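PDB 4IRX: sugar ABC transporter, periplasmic sugar-binding protein from Caulobacter crescentus, which binds myo-inositol between its two lobes and, as a periplasmic binding protein, probably delivers it to an ABC transporter for uptake. Local coordinates for residues Val95-Ile99 against Asp140-Ser145; His108-Asp112 against Gln254-Ala258. One frame throughout, in Å; residues are numbered along the deposited sequence. Where two conformers were deposited one is given.

Interaction 1 (Val95-Ile99 against Asp140-Ser145). With INS (1,2,3,4,5,6-hexahydroxy-cyclohexane), chain C.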
loop_
_atom_site.group_PDB
_atom_site.type_symbol
_atom_site.label_atom_id
_atom_site.label_comp_id
_atom_site.label_asym_id
_atom_site.label_seq_id
_atom_site.Cartn_x
_atom_site.Cartn_y
_atom_site.Cartn_z
ATOM N N VAL A 95 8.234 -0.218 -6.529
ATOM C CA VAL A 95 6.910 -0.818 -6.607
ATOM C C VAL A 95 6.118 -0.455 -5.347
ATOM O O VAL A 95 6.673 -0.373 -4.246
ATOM C CB VAL A 95 6.964 -2.350 -6.828
ATOM C CG1 VAL A 95 7.465 -3.073 -5.587
ATOM C CG2 VAL A 95 5.559 -2.896 -7.222
ATOM N N ASP A 96 4.822 -0.196 -5.552
ATOM C CA ASP A 96 3.842 0.136 -4.513
ATOM C C ASP A 96 3.952 1.545 -3.962
ATOM O O ASP A 96 2.958 2.283 -3.882
ATOM C CB ASP A 96 3.824 -0.866 -3.365
ATOM C CG ASP A 96 2.784 -0.493 -2.334
ATOM O OD1 ASP A 96 1.576 -0.662 -2.634
ATOM O OD2 ASP A 96 3.164 0.006 -1.266
ATOM N N ARG A 97 5.157 1.907 -3.543
ATOM C CA ARG A 97 5.456 3.292 -3.140
ATOM C C ARG A 97 6.754 3.728 -3.818
ATOM O O ARG A 97 7.595 2.889 -4.199
ATOM C CB ARG A 97 5.525 3.489 -1.612
ATOM C CG ARG A 97 6.740 2.871 -0.898
ATOM C CD ARG A 97 6.653 1.367 -0.786
ATOM N NE ARG A 97 5.539 0.976 0.080
ATOM C CZ ARG A 97 5.545 1.005 1.416
ATOM N NH1 ARG A 97 6.624 1.355 2.101
ATOM N NH2 ARG A 97 4.445 0.681 2.085
ATOM N N ASN A 98 6.892 5.031 -4.004
ATOM C CA ASN A 98 7.984 5.535 -4.822
ATOM C C ASN A 98 9.251 5.869 -4.041
ATOM O O ASN A 98 9.303 5.747 -2.828
ATOM C CB ASN A 98 7.514 6.700 -5.712
ATOM C CG ASN A 98 7.159 7.955 -4.928
ATOM O OD1 ASN A 98 7.819 8.301 -3.942
ATOM N ND2 ASN A 98 6.116 8.659 -5.388
ATOM N N ILE A 99 10.303 6.206 -4.773
ATOM C CA ILE A 99 11.500 6.789 -4.189
ATOM C C ILE A 99 11.589 8.191 -4.748
ATOM O O ILE A 99 11.465 8.386 -5.964
ATOM C CB ILE A 99 12.744 5.986 -4.571
ATOM C CG1 ILE A 99 12.729 4.626 -3.863
ATOM C CG2 ILE A 99 14.008 6.779 -4.229
ATOM C CD1 ILE A 99 13.843 3.714 -4.253
ATOM N N ASP A 140 1.755 3.127 6.953
ATOM C CA ASP A 140 3.209 3.415 6.804
ATOM C C ASP A 140 3.585 4.894 6.554
ATOM O O ASP A 140 3.653 5.331 5.401
ATOM C CB ASP A 140 3.800 2.598 5.624
ATOM C CG ASP A 140 3.933 1.117 5.902
ATOM O OD1 ASP A 140 4.280 0.688 7.040
ATOM O OD2 ASP A 140 3.734 0.331 4.952
ATOM N N PRO A 141 3.803 5.683 7.628
ATOM C CA PRO A 141 3.862 7.138 7.426
ATOM C C PRO A 141 4.947 7.680 6.504
ATOM O O PRO A 141 4.729 8.741 5.923
ATOM C CB PRO A 141 4.096 7.679 8.845
ATOM C CG PRO A 141 3.467 6.659 9.722
ATOM C CD PRO A 141 3.666 5.317 9.052
ATOM N N GLY A 142 6.063 6.983 6.369
ATOM C CA GLY A 142 7.126 7.437 5.480
ATOM C C GLY A 142 6.944 7.053 4.020
ATOM O O GLY A 142 7.713 7.463 3.154
ATOM N N SER A 143 5.928 6.258 3.730
ATOM C CA SER A 143 5.689 5.780 2.376
ATOM C C SER A 143 4.945 6.818 1.520
ATOM O O SER A 143 3.996 7.431 1.983
ATOM C CB SER A 143 4.859 4.500 2.463
ATOM O OG SER A 143 4.439 4.056 1.187
ATOM N N SER A 144 5.348 6.990 0.259
ATOM C CA SER A 144 4.576 7.828 -0.670
ATOM C C SER A 144 3.105 7.415 -0.731
ATOM O O SER A 144 2.223 8.244 -0.945
ATOM C CB SER A 144 5.166 7.800 -2.084
ATOM O OG SER A 144 4.906 6.547 -2.705
ATOM N N SER A 145 2.826 6.132 -0.516
ATOM C CA SER A 145 1.448 5.676 -0.608
ATOM C C SER A 145 0.592 6.279 0.503
ATOM O O SER A 145 -0.568 6.635 0.271
ATOM C CB SER A 145 1.371 4.158 -0.612
ATOM O OG SER A 145 1.919 3.647 0.587
HETATM C C1 INS C . 0.261 -0.731 0.415
HETATM C C2 INS C . -0.846 -1.456 1.105
HETATM C C3 INS C . -0.334 -1.974 2.424
HETATM C C4 INS C . 0.112 -0.839 3.288
HETATM C C5 INS C . 1.244 -0.125 2.650
HETATM C C6 INS C . 0.860 0.365 1.274
HETATM O O1 INS C . -0.191 -0.205 -0.808
HETATM O O2 INS C . -1.932 -0.596 1.280
HETATM O O3 INS C . -1.318 -2.742 3.072
HETATM O O4 INS C . 0.463 -1.291 4.557
HETATM O O5 INS C . 1.646 0.925 3.471
HETATM O O6 INS C . 1.910 1.071 0.663
#

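Interaction 2 (His108-Asp112 against Gln254-Ala258)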
loop_
_atom_site.group_PDB
_atom_site.type_symbol
_atom_site.label_atom_id
_atom_site.label_comp_id
_atom_site.label_asym_id
_atom_site.label_seq_id
_atom_site.Cartn_x
_atom_site.Cartn_y
_atom_site.Cartn_z
ATOM N N HIS A 108 8.671 4.164 -11.343
ATOM C CA HIS A 108 7.779 3.703 -10.297
ATOM C C HIS A 108 6.556 3.018 -10.879
ATOM O O HIS A 108 5.893 3.565 -11.761
ATOM C CB HIS A 108 7.325 4.877 -9.441
ATOM C CG HIS A 108 6.307 4.488 -8.429
ATOM N ND1 HIS A 108 6.588 3.602 -7.418
ATOM C CD2 HIS A 108 4.991 4.801 -8.309
ATOM C CE1 HIS A 108 5.497 3.389 -6.704
ATOM N NE2 HIS A 108 4.520 4.101 -7.218
ATOM N N VAL A 109 6.265 1.816 -10.387
ATOM C CA VAL A 109 5.030 1.085 -10.708
ATOM C C VAL A 109 4.200 1.017 -9.435
ATOM O O VAL A 109 4.618 0.426 -8.443
ATOM C CB VAL A 109 5.309 -0.353 -11.198
ATOM C CG1 VAL A 109 3.995 -1.042 -11.567
ATOM C CG2 VAL A 109 6.250 -0.324 -12.397
ATOM N N GLY A 110 3.018 1.610 -9.455
ATOM C CA GLY A 110 2.171 1.578 -8.270
ATOM C C GLY A 110 0.762 2.003 -8.589
ATOM O O GLY A 110 0.444 2.307 -9.712
ATOM N N ALA A 111 -0.086 2.018 -7.578
ATOM C CA ALA A 111 -1.395 2.596 -7.727
ATOM C C ALA A 111 -1.320 4.106 -7.688
ATOM O O ALA A 111 -0.407 4.689 -7.086
ATOM C CB ALA A 111 -2.305 2.118 -6.605
ATOM N N ASP A 112 -2.316 4.732 -8.311
ATOM C CA ASP A 112 -2.567 6.164 -8.179
ATOM C C ASP A 112 -3.206 6.366 -6.829
ATOM O O ASP A 112 -4.426 6.263 -6.692
ATOM C CB ASP A 112 -3.499 6.667 -9.285
ATOM C CG ASP A 112 -3.715 8.167 -9.237
ATOM O OD1 ASP A 112 -3.366 8.814 -8.226
ATOM O OD2 ASP A 112 -4.277 8.698 -10.222
ATOM N N GLN A 254 0.814 -4.779 -10.329
ATOM C CA GLN A 254 1.974 -3.924 -10.033
ATOM C C GLN A 254 3.272 -4.700 -10.064
ATOM O O GLN A 254 4.215 -4.315 -10.754
ATOM C CB GLN A 254 1.838 -3.278 -8.644
ATOM C CG GLN A 254 0.690 -2.264 -8.521
ATOM C CD GLN A 254 0.637 -1.629 -7.146
ATOM O OE1 GLN A 254 1.668 -1.232 -6.574
ATOM N NE2 GLN A 254 -0.573 -1.576 -6.566
ATOM N N ILE A 255 3.318 -5.794 -9.313
ATOM C CA ILE A 255 4.568 -6.526 -9.168
ATOM C C ILE A 255 4.931 -7.249 -10.439
ATOM O O ILE A 255 6.089 -7.260 -10.818
ATOM C CB ILE A 255 4.590 -7.415 -7.896
ATOM C CG1 ILE A 255 5.994 -7.922 -7.585
ATOM C CG2 ILE A 255 3.678 -8.591 -8.057
ATOM C CD1 ILE A 255 7.027 -6.823 -7.341
ATOM N N ARG A 256 3.929 -7.773 -11.149
ATOM C CA ARG A 256 4.186 -8.448 -12.413
ATOM C C ARG A 256 4.724 -7.467 -13.444
ATOM O O ARG A 256 5.639 -7.805 -14.180
ATOM C CB ARG A 256 2.936 -9.155 -12.915
ATOM C CG ARG A 256 2.450 -10.289 -11.994
ATOM C CD ARG A 256 1.167 -10.854 -12.514
ATOM N NE ARG A 256 0.582 -11.857 -11.612
ATOM C CZ ARG A 256 0.848 -13.151 -11.692
ATOM N NH1 ARG A 256 1.705 -13.614 -12.610
ATOM N NH2 ARG A 256 0.264 -13.991 -10.845
ATOM N N THR A 257 4.186 -6.245 -13.448
ATOM C CA THR A 257 4.644 -5.235 -14.391
ATOM C C THR A 257 6.070 -4.820 -14.098
ATOM O O THR A 257 6.881 -4.681 -15.030
ATOM C CB THR A 257 3.706 -4.026 -14.384
ATOM O OG1 THR A 257 2.382 -4.442 -14.767
ATOM C CG2 THR A 257 4.198 -2.937 -15.302
ATOM N N ALA A 258 6.396 -4.626 -12.823
ATOM C CA ALA A 258 7.789 -4.305 -12.487
ATOM C C ALA A 258 8.758 -5.410 -12.919
ATOM O O ALA A 258 9.826 -5.119 -13.466
ATOM C CB ALA A 258 7.932 -4.014 -10.988
#

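Interaction 1 (Val95-Ile99 against Asp140-Ser145)
Charged groups and serine hydroxyls meet where the loop after strand 91-95 of one lobe faces the start of helix 144-160 of the other. R97 lies between two carboxylates: its NE donates to D96 OD2 at 2.9 Å, and its NH2 reaches across to D140 OD2 at 3.0 Å, so that a salt-bridge network spans the cleft. NH1 is held in turn by the carbonyl of P72.

The same atoms grip myo-inositol. D96 accepts from two neighbouring hydroxyls, OD1 from INS O1 at 2.6 Å and OD2 from INS O6 at 2.5 Å; R97 NH2 donates to INS O6 at 2.9 Å, and D140 OD2 takes INS O5 at 2.6 Å. S145 OG lies 2.6 Å from INS O6 and is hydrogen-bonded, also at 2.6 Å, to OG of the N-cap residue S143; that S143 OG lies over one face of the R97 guanidinium.

Away from the ligand, the backbone N of N98 donates to S144 OG at 2.8 Å and nearly straight, while S143 OG and S144 OG approach R97 CB at 3.1 and 3.3 Å.

Because R97 NH2 and D140 OD2 engage both each other and the ligand, binding is probably coupled to lobe closure, as in the Venus flytrap mechanism of periplasmic binding proteins: the bound cyclitol and the protein salt bridge complete a single polar network.

Interaction 2 (His108-Asp112 against Gln254-Ala258)
This is a helix-on-sheet contact inside one lobe of the periplasmic binding protein fold, an alpha/beta sandwich in which helix 251-268 packs on the mixed sheet that contains strand 108-111. The two segments run nearly antiparallel, at 166°, and their axes come within 7.8 Å of each other, close enough for small side chains to fill the space between them.

V109 is the main sheet-side residue. Its CB points at the helix, and its two methyls rest on successive parts of one helical turn: CG1 lies 3.4 Å from the carbonyl O of Q254 and 4.1 Å from T257 CB, whereas CG2 is 4.3 Å from A258 CB. That Q254 carbonyl is already used by the helix, accepting from A258 N at 3.0 Å.

Further along the strand, G110 and A111 meet the extended side chain of Q254, whose amide NE2 is hydrogen-bonded to the carbonyl of Q249. On the far side of the helix, I255 turns away from the strand to pack on M26 and L30 of helix 21-37. At G110, where a CB would point away from the helix and collide with H108 NE2 of its own strand, Q254 OE1 comes to 3.3 Å from G110 CA.

How the interactions relate
Interactions 1 and 2 cross along the chain and touch in space, with centres about 12 Å apart. Strands 91-95 and 108-111 are neighbours in the sheet, and D96 N probably donates to V109 O at 3.0 Å, tying the ligand-binding loop to the strand that carries interaction 2. H108 CE1 packs 3.2 Å from R97 C, and Q254 OE1 lies 3.3 Å from D96 CA, so residues of interaction 2 back the loop whose side chains hold the cyclitol. Interaction 1 touches myo-inositol directly and bridges the two lobes; interaction 2 stays within one lobe, the side chain of Q254 being about 6 Å from the ligand.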